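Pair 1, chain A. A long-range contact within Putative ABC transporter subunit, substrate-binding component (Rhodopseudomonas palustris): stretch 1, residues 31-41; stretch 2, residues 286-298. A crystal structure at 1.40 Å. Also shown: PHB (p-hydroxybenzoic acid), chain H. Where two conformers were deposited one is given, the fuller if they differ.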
# COMPACT_ATOMS: atom_id res chain seq x y z
N PRO A 31 -2.81 -11.93 4.40
CA PRO A 31 -2.39 -11.15 5.58
C PRO A 31 -2.52 -9.65 5.41
O PRO A 31 -2.74 -8.93 6.41
CB PRO A 31 -0.91 -11.51 5.74
CG PRO A 31 -0.74 -12.74 4.95
CD PRO A 31 -1.71 -12.75 3.87
N LEU A 32 -2.42 -9.19 4.16
CA LEU A 32 -2.60 -7.76 3.89
C LEU A 32 -4.09 -7.40 4.01
O LEU A 32 -4.43 -6.37 4.57
CB LEU A 32 -2.09 -7.40 2.48
CG LEU A 32 -0.57 -7.31 2.28
CD1 LEU A 32 0.15 -8.63 2.56
CD2 LEU A 32 -0.28 -6.82 0.90
N GLY A 33 -4.98 -8.25 3.47
CA GLY A 33 -6.42 -8.01 3.64
C GLY A 33 -6.81 -8.00 5.11
O GLY A 33 -7.64 -7.18 5.55
N GLU A 34 -6.25 -8.93 5.86
CA GLU A 34 -6.46 -8.98 7.30
C GLU A 34 -5.98 -7.70 8.00
O GLU A 34 -6.70 -7.12 8.83
CB GLU A 34 -5.75 -10.18 7.92
CG GLU A 34 -5.83 -10.28 9.46
CD GLU A 34 -5.04 -11.46 9.97
OE1 GLU A 34 -3.79 -11.47 9.88
OE2 GLU A 34 -5.67 -12.40 10.46
N ALA A 35 -4.76 -7.25 7.70
CA ALA A 35 -4.24 -6.04 8.34
C ALA A 35 -5.08 -4.79 8.03
O ALA A 35 -5.32 -3.98 8.91
CB ALA A 35 -2.79 -5.83 7.90
N ILE A 36 -5.48 -4.64 6.78
CA ILE A 36 -6.31 -3.49 6.39
C ILE A 36 -7.64 -3.53 7.12
O ILE A 36 -8.12 -2.50 7.61
CB ILE A 36 -6.51 -3.48 4.85
CG1 ILE A 36 -5.16 -3.17 4.16
CG2 ILE A 36 -7.58 -2.46 4.45
CD1 ILE A 36 -5.19 -3.48 2.69
N THR A 37 -8.26 -4.71 7.15
CA THR A 37 -9.54 -4.84 7.83
C THR A 37 -9.42 -4.53 9.33
O THR A 37 -10.27 -3.82 9.92
CB THR A 37 -10.09 -6.25 7.61
OG1 THR A 37 -10.25 -6.50 6.21
CG2 THR A 37 -11.46 -6.44 8.27
N ARG A 38 -8.32 -5.00 9.93
CA ARG A 38 -8.06 -4.71 11.34
C ARG A 38 -7.89 -3.22 11.60
O ARG A 38 -8.45 -2.68 12.57
CB ARG A 38 -6.83 -5.47 11.86
CG ARG A 38 -7.04 -6.97 12.09
CD ARG A 38 -5.71 -7.62 12.40
NE ARG A 38 -5.90 -8.97 12.87
CZ ARG A 38 -4.92 -9.76 13.30
NH1 ARG A 38 -3.65 -9.38 13.20
NH2 ARG A 38 -5.23 -10.97 13.80
N GLY A 39 -7.12 -2.56 10.76
CA GLY A 39 -6.97 -1.12 10.91
C GLY A 39 -8.30 -0.37 10.84
O GLY A 39 -8.58 0.53 11.64
N LEU A 40 -9.12 -0.74 9.87
CA LEU A 40 -10.41 -0.08 9.70
C LEU A 40 -11.37 -0.39 10.86
O LEU A 40 -12.05 0.51 11.39
CB LEU A 40 -10.99 -0.51 8.36
CG LEU A 40 -12.35 0.05 7.98
CD1 LEU A 40 -12.36 1.57 8.01
CD2 LEU A 40 -12.65 -0.48 6.61
N GLU A 41 -11.42 -1.65 11.29
CA GLU A 41 -12.29 -2.01 12.40
C GLU A 41 -11.83 -1.38 13.70
O GLU A 41 -12.64 -0.98 14.54
CB GLU A 41 -12.35 -3.54 12.54
CG GLU A 41 -13.11 -4.16 11.37
CD GLU A 41 -13.16 -5.69 11.40
OE1 GLU A 41 -12.22 -6.35 11.87
OE2 GLU A 41 -14.17 -6.23 10.89
N PRO A 286 1.10 -3.06 14.34
CA PRO A 286 0.53 -2.77 13.03
C PRO A 286 1.61 -2.51 12.01
O PRO A 286 2.66 -1.98 12.35
CB PRO A 286 -0.28 -1.51 13.27
CG PRO A 286 0.42 -0.83 14.43
CD PRO A 286 1.02 -1.93 15.27
N ASP A 287 1.37 -2.89 10.77
CA ASP A 287 2.24 -2.53 9.66
C ASP A 287 1.56 -1.51 8.77
O ASP A 287 0.48 -0.97 9.10
CB ASP A 287 2.71 -3.77 8.91
CG ASP A 287 1.60 -4.53 8.28
OD1 ASP A 287 0.48 -4.03 8.17
OD2 ASP A 287 1.82 -5.70 7.89
N VAL A 288 2.19 -1.21 7.65
CA VAL A 288 1.69 -0.14 6.77
C VAL A 288 0.29 -0.42 6.30
O VAL A 288 -0.49 0.52 6.07
CB VAL A 288 2.67 0.10 5.58
CG1 VAL A 288 2.70 -1.07 4.61
CG2 VAL A 288 2.37 1.44 4.87
N PHE A 289 -0.07 -1.69 6.09
CA PHE A 289 -1.39 -2.05 5.60
C PHE A 289 -2.42 -1.72 6.63
O PHE A 289 -3.50 -1.15 6.31
CB PHE A 289 -1.37 -3.53 5.19
CG PHE A 289 -0.23 -3.86 4.28
CD1 PHE A 289 -0.20 -3.41 2.99
CD2 PHE A 289 0.82 -4.65 4.72
CE1 PHE A 289 0.88 -3.66 2.15
CE2 PHE A 289 1.88 -4.95 3.92
CZ PHE A 289 1.92 -4.45 2.64
N ALA A 290 -2.14 -2.01 7.90
CA ALA A 290 -3.04 -1.61 8.98
C ALA A 290 -3.20 -0.10 9.07
O ALA A 290 -4.32 0.39 9.28
CB ALA A 290 -2.57 -2.16 10.29
N VAL A 291 -2.12 0.66 8.89
CA VAL A 291 -2.20 2.10 8.89
C VAL A 291 -3.10 2.58 7.78
O VAL A 291 -3.90 3.52 7.97
CB VAL A 291 -0.81 2.71 8.71
CG1 VAL A 291 -0.86 4.22 8.53
CG2 VAL A 291 0.08 2.40 9.91
N GLN A 292 -2.96 2.03 6.59
CA GLN A 292 -3.74 2.43 5.45
C GLN A 292 -5.22 2.15 5.66
O GLN A 292 -6.07 2.95 5.23
CB GLN A 292 -3.22 1.76 4.16
CG GLN A 292 -1.84 2.28 3.77
CD GLN A 292 -1.10 1.47 2.73
OE1 GLN A 292 -0.05 1.87 2.28
NE2 GLN A 292 -1.64 0.32 2.34
N GLY A 293 -5.57 1.08 6.33
CA GLY A 293 -6.96 0.78 6.69
C GLY A 293 -7.48 1.72 7.73
O GLY A 293 -8.62 2.22 7.63
N TRP A 294 -6.71 1.97 8.76
CA TRP A 294 -7.08 2.95 9.76
C TRP A 294 -7.37 4.30 9.14
O TRP A 294 -8.38 4.97 9.48
CB TRP A 294 -5.92 3.05 10.74
CG TRP A 294 -6.01 4.08 11.83
CD1 TRP A 294 -5.51 5.35 11.78
CD2 TRP A 294 -6.50 3.90 13.18
NE1 TRP A 294 -5.69 5.97 12.98
CE2 TRP A 294 -6.28 5.12 13.87
CE3 TRP A 294 -7.11 2.85 13.85
CZ2 TRP A 294 -6.67 5.32 15.20
CZ3 TRP A 294 -7.45 3.03 15.19
CH2 TRP A 294 -7.23 4.25 15.85
N ASP A 295 -6.53 4.74 8.24
CA ASP A 295 -6.72 6.03 7.62
C ASP A 295 -7.85 6.06 6.63
O ASP A 295 -8.45 7.14 6.41
CB ASP A 295 -5.43 6.54 6.97
CG ASP A 295 -4.38 6.95 8.01
OD1 ASP A 295 -4.76 7.36 9.14
OD2 ASP A 295 -3.17 6.90 7.69
N ALA A 296 -8.18 4.94 6.02
CA ALA A 296 -9.42 4.85 5.24
C ALA A 296 -10.58 5.12 6.18
O ALA A 296 -11.51 5.84 5.78
CB ALA A 296 -9.54 3.49 4.58
N GLY A 297 -10.54 4.60 7.40
CA GLY A 297 -11.56 4.89 8.41
C GLY A 297 -11.58 6.36 8.75
O GLY A 297 -12.68 6.95 8.77
N GLN A 298 -10.44 6.99 8.97
CA GLN A 298 -10.46 8.43 9.24
C GLN A 298 -11.00 9.26 8.08
O GLN A 298 -11.72 10.28 8.28
CB GLN A 298 -9.06 8.92 9.59
CG GLN A 298 -8.41 8.22 10.77
CD GLN A 298 -7.39 9.13 11.43
OE1 GLN A 298 -7.74 10.03 12.21
NE2 GLN A 298 -6.12 8.91 11.15
C1' PHB H . -0.41 -3.95 -5.47
O1' PHB H . -0.74 -4.91 -6.20
O2' PHB H . -0.68 -2.72 -5.76
C1 PHB H . 0.32 -4.16 -4.20
C2 PHB H . 0.22 -5.38 -3.54
C3 PHB H . 0.91 -5.58 -2.36
C4 PHB H . 1.70 -4.60 -1.86
C5 PHB H . 1.80 -3.37 -2.48
C6 PHB H . 1.11 -3.18 -3.64
O4 PHB H . 2.38 -4.78 -0.72

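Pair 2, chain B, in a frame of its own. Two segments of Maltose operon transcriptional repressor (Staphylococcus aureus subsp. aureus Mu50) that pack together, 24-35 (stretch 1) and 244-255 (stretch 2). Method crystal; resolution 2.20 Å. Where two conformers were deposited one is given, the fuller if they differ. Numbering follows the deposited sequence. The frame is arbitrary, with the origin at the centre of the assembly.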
# COMPACT_ATOMS: atom_id res chain seq x y z
N ASN B 24 2.80 -2.48 -3.45
CA ASN B 24 3.76 -3.07 -2.52
C ASN B 24 4.52 -1.93 -1.85
O ASN B 24 5.18 -1.15 -2.53
CB ASN B 24 4.74 -3.99 -3.26
CG ASN B 24 5.39 -5.02 -2.35
OD1 ASN B 24 5.87 -4.70 -1.27
ND2 ASN B 24 5.40 -6.27 -2.79
N PRO B 25 4.42 -1.83 -0.52
CA PRO B 25 5.08 -0.81 0.29
C PRO B 25 6.61 -0.82 0.18
O PRO B 25 7.25 0.13 0.61
CB PRO B 25 4.69 -1.19 1.73
CG PRO B 25 3.43 -1.94 1.59
CD PRO B 25 3.62 -2.74 0.33
N PHE B 26 7.17 -1.89 -0.37
CA PHE B 26 8.60 -1.94 -0.66
C PHE B 26 8.91 -0.93 -1.74
O PHE B 26 9.74 -0.05 -1.55
CB PHE B 26 9.05 -3.32 -1.12
CG PHE B 26 10.49 -3.36 -1.55
CD1 PHE B 26 11.51 -3.35 -0.61
CD2 PHE B 26 10.83 -3.39 -2.91
CE1 PHE B 26 12.86 -3.38 -1.01
CE2 PHE B 26 12.16 -3.41 -3.32
CZ PHE B 26 13.17 -3.41 -2.37
N TYR B 27 8.24 -1.09 -2.88
CA TYR B 27 8.47 -0.22 -4.02
C TYR B 27 8.00 1.20 -3.75
O TYR B 27 8.68 2.15 -4.10
CB TYR B 27 7.87 -0.82 -5.28
CG TYR B 27 8.50 -2.15 -5.65
CD1 TYR B 27 9.76 -2.20 -6.26
CD2 TYR B 27 7.86 -3.36 -5.36
CE1 TYR B 27 10.35 -3.41 -6.60
CE2 TYR B 27 8.44 -4.58 -5.69
CZ TYR B 27 9.69 -4.60 -6.32
OH TYR B 27 10.27 -5.80 -6.65
N ILE B 28 6.85 1.36 -3.09
CA ILE B 28 6.39 2.71 -2.71
C ILE B 28 7.46 3.47 -1.92
O ILE B 28 7.80 4.60 -2.25
CB ILE B 28 5.05 2.68 -1.96
CG1 ILE B 28 3.95 2.19 -2.91
CG2 ILE B 28 4.69 4.08 -1.41
CD1 ILE B 28 2.88 1.45 -2.22
N ASN B 29 8.05 2.81 -0.92
CA ASN B 29 9.10 3.45 -0.14
C ASN B 29 10.45 3.58 -0.86
O ASN B 29 11.13 4.59 -0.68
CB ASN B 29 9.23 2.78 1.22
CG ASN B 29 8.00 3.00 2.08
OD1 ASN B 29 7.48 4.11 2.15
ND2 ASN B 29 7.51 1.95 2.72
N VAL B 30 10.81 2.59 -1.67
CA VAL B 30 12.08 2.67 -2.42
C VAL B 30 12.02 3.83 -3.42
O VAL B 30 12.91 4.69 -3.43
CB VAL B 30 12.48 1.33 -3.10
CG1 VAL B 30 13.64 1.52 -4.01
CG2 VAL B 30 12.87 0.30 -2.06
N LEU B 31 10.95 3.87 -4.22
CA LEU B 31 10.71 4.98 -5.16
C LEU B 31 10.61 6.36 -4.49
O LEU B 31 11.16 7.31 -5.01
CB LEU B 31 9.48 4.71 -6.05
CG LEU B 31 9.51 3.49 -6.98
CD1 LEU B 31 8.14 3.26 -7.62
CD2 LEU B 31 10.58 3.60 -8.04
N LEU B 32 9.92 6.46 -3.35
CA LEU B 32 9.94 7.70 -2.55
C LEU B 32 11.36 8.10 -2.10
O LEU B 32 11.75 9.27 -2.20
CB LEU B 32 9.02 7.57 -1.32
CG LEU B 32 8.86 8.79 -0.40
CD1 LEU B 32 8.08 9.91 -1.08
CD2 LEU B 32 8.18 8.40 0.89
N GLY B 33 12.12 7.12 -1.61
CA GLY B 33 13.51 7.32 -1.26
C GLY B 33 14.33 7.84 -2.43
O GLY B 33 15.05 8.83 -2.29
N ILE B 34 14.21 7.18 -3.59
CA ILE B 34 14.93 7.63 -4.78
C ILE B 34 14.51 9.04 -5.22
O ILE B 34 15.36 9.90 -5.42
CB ILE B 34 14.73 6.68 -5.98
CG1 ILE B 34 15.38 5.33 -5.71
CG2 ILE B 34 15.32 7.31 -7.28
CD1 ILE B 34 14.71 4.19 -6.37
N SER B 35 13.20 9.26 -5.34
CA SER B 35 12.68 10.48 -5.94
C SER B 35 12.97 11.74 -5.13
O SER B 35 13.39 12.74 -5.69
CB SER B 35 11.18 10.36 -6.23
OG SER B 35 10.48 10.03 -5.05
N ASP B 244 12.40 -5.30 9.36
CA ASP B 244 12.36 -4.00 8.70
C ASP B 244 13.60 -3.86 7.78
O ASP B 244 14.72 -3.85 8.25
CB ASP B 244 12.33 -2.90 9.77
CG ASP B 244 12.23 -1.51 9.19
OD1 ASP B 244 12.07 -1.35 7.96
OD2 ASP B 244 12.30 -0.55 9.99
N ILE B 245 13.39 -3.73 6.47
CA ILE B 245 14.52 -3.74 5.54
C ILE B 245 14.86 -2.35 5.00
O ILE B 245 15.59 -2.21 4.01
CB ILE B 245 14.34 -4.78 4.41
CG1 ILE B 245 13.19 -4.41 3.48
CG2 ILE B 245 14.14 -6.17 4.99
CD1 ILE B 245 13.07 -5.29 2.25
N LYS B 246 14.33 -1.33 5.69
CA LYS B 246 14.58 0.09 5.43
C LYS B 246 14.51 0.49 3.95
O LYS B 246 15.51 0.95 3.37
CB LYS B 246 15.94 0.50 6.03
CG LYS B 246 16.28 -0.13 7.38
CD LYS B 246 15.56 0.55 8.53
CE LYS B 246 15.77 -0.23 9.82
NZ LYS B 246 14.77 0.14 10.86
N PRO B 247 13.33 0.30 3.31
CA PRO B 247 13.24 0.57 1.86
C PRO B 247 13.41 2.06 1.46
O PRO B 247 13.93 2.36 0.37
CB PRO B 247 11.85 0.02 1.48
CG PRO B 247 11.06 0.02 2.78
CD PRO B 247 12.06 -0.19 3.88
N ARG B 248 13.01 2.97 2.35
CA ARG B 248 13.22 4.39 2.11
C ARG B 248 14.71 4.75 2.14
O ARG B 248 15.17 5.55 1.32
CB ARG B 248 12.42 5.25 3.08
CG ARG B 248 12.24 6.67 2.60
CD ARG B 248 11.23 7.40 3.46
NE ARG B 248 11.21 8.82 3.12
CZ ARG B 248 10.32 9.68 3.59
NH1 ARG B 248 10.39 10.96 3.22
NH2 ARG B 248 9.38 9.28 4.43
N MET B 249 15.44 4.13 3.07
CA MET B 249 16.90 4.24 3.13
C MET B 249 17.57 3.66 1.89
O MET B 249 18.44 4.30 1.31
CB MET B 249 17.47 3.54 4.37
CG MET B 249 17.87 4.45 5.52
SD MET B 249 18.90 3.60 6.74
CE MET B 249 20.48 3.56 5.90
N LEU B 250 17.16 2.45 1.49
CA LEU B 250 17.69 1.84 0.25
C LEU B 250 17.56 2.77 -0.96
O LEU B 250 18.50 2.93 -1.73
CB LEU B 250 16.96 0.52 -0.05
CG LEU B 250 17.25 -0.72 0.79
CD1 LEU B 250 16.04 -1.64 0.77
CD2 LEU B 250 18.50 -1.45 0.30
N GLY B 251 16.38 3.40 -1.09
CA GLY B 251 16.10 4.32 -2.18
C GLY B 251 16.94 5.59 -2.13
O GLY B 251 17.48 6.02 -3.15
N GLN B 252 17.05 6.18 -0.94
CA GLN B 252 17.87 7.38 -0.75
C GLN B 252 19.32 7.10 -1.11
O GLN B 252 19.95 7.91 -1.78
CB GLN B 252 17.76 7.91 0.68
CG GLN B 252 16.43 8.57 0.99
CD GLN B 252 16.26 8.91 2.47
OE1 GLN B 252 17.11 8.58 3.30
NE2 GLN B 252 15.16 9.58 2.80
N GLN B 253 19.84 5.95 -0.68
CA GLN B 253 21.22 5.54 -0.97
C GLN B 253 21.46 5.29 -2.47
O GLN B 253 22.51 5.64 -3.00
CB GLN B 253 21.59 4.29 -0.17
CG GLN B 253 21.68 4.50 1.34
CD GLN B 253 22.90 5.30 1.75
OE1 GLN B 253 24.03 5.00 1.34
NE2 GLN B 253 22.69 6.31 2.58
N ALA B 254 20.47 4.71 -3.15
CA ALA B 254 20.56 4.48 -4.59
C ALA B 254 20.53 5.79 -5.35
O ALA B 254 21.26 5.96 -6.34
CB ALA B 254 19.44 3.57 -5.06
N GLY B 255 19.69 6.72 -4.88
CA GLY B 255 19.58 8.07 -5.42
C GLY B 255 20.87 8.86 -5.28
O GLY B 255 21.33 9.49 -6.24

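Two helices pack closely at a shallow crossing in both pairs. In pair 1 the axes of helices 31-41 and 288-298 approach to 6.5 Å and cross at -39°; in pair 2 helices 25-35 and 247-255 also approach to 6.5 Å and cross at -35°. Fourteen central residues superpose with an RMSD of 0.2 Å over N, CA and C. No hydrogen bond spans the helices in either pair.

At the centre, Gly A39 matches Gly B33 and Gly A293 matches Gly B251. A CB on any of the four would point toward the partner helix and clash with it: an ideal CB on Gly A39 would lie 2.0 Å from Ala A290 O, one on Gly A293 2.1 Å from Ile A36 O, one on Gly B33 2.4 Å from Arg B248 O, and one on Gly B251 2.1 Å from Val B30 O. The bare backbones therefore meet, Gly A39 C lying 3.8 Å from Gly A293 C and Gly B33 C 3.5 Å from Gly B251 C. CA-H...O contacts follow the same course in both: Gly A39 CA to Ala A290 O and Gly B33 CA to Arg B248 O are each 3.5 Å, while Trp A294 CA to Gly A39 O is 3.4 Å and Gln B252 CA to Gly B33 O is 3.5 Å.

Ile A36 and Val B30 match, with side-chain centres 0.4 Å apart. In each the CA-to-CB bond points sideways, and a side-chain carbon comes against a carbonyl: Ile A36 CG1 is 3.4 Å from Phe A289 O, and Val B30 CG2 is 3.4 Å from Pro B247 O. One step back, Ala A35 and Asn B29 both point toward the partner. Ala A35 CB rests 3.8 Å from Phe A289 CB, and Asn B29 CB 3.7 Å from Pro B247 CG.

The sharpest differences lie toward the N-terminal end of each stretch. Phe A289, matched by Pro B247, points toward the other helix and offers a ring face to Leu A32, whose CG sits 3.6 Å from the ring centroid, 5° off the normal. In pair 2 the aromatic residue is on the first helix: Phe B26, matched to Leu A32, brings CD1 to 4.0 Å from Pro B247 CB and CE1 to 3.8 Å from Ile B245 CD1. The bound p-hydroxybenzoic acid of pair 1 touches this corner, its O4 lying 3.4 Å from Phe A289 CZ.

Ala A290 and Arg B248 share a sideways CB direction but differ in reach. Small Ala A290 has its CB 4.4 Å from Ala A35 CB; Arg B248 extends its guanidinium beneath Leu B32, with CZ 3.7 Å from Leu B32 CD2.

Toward the C-terminal ends of the stretches, Leu A40 and Ile B34 match, as do Ala A296 and Ala B254, and Gly A297 and Gly B255. Leu A40 CD1 reaches to 3.4 Å from Gly A297 CA, whereas Ile B34 CG1 packs 3.4 Å from Gly B251 O and 4.5 Å from Ala B254 CB.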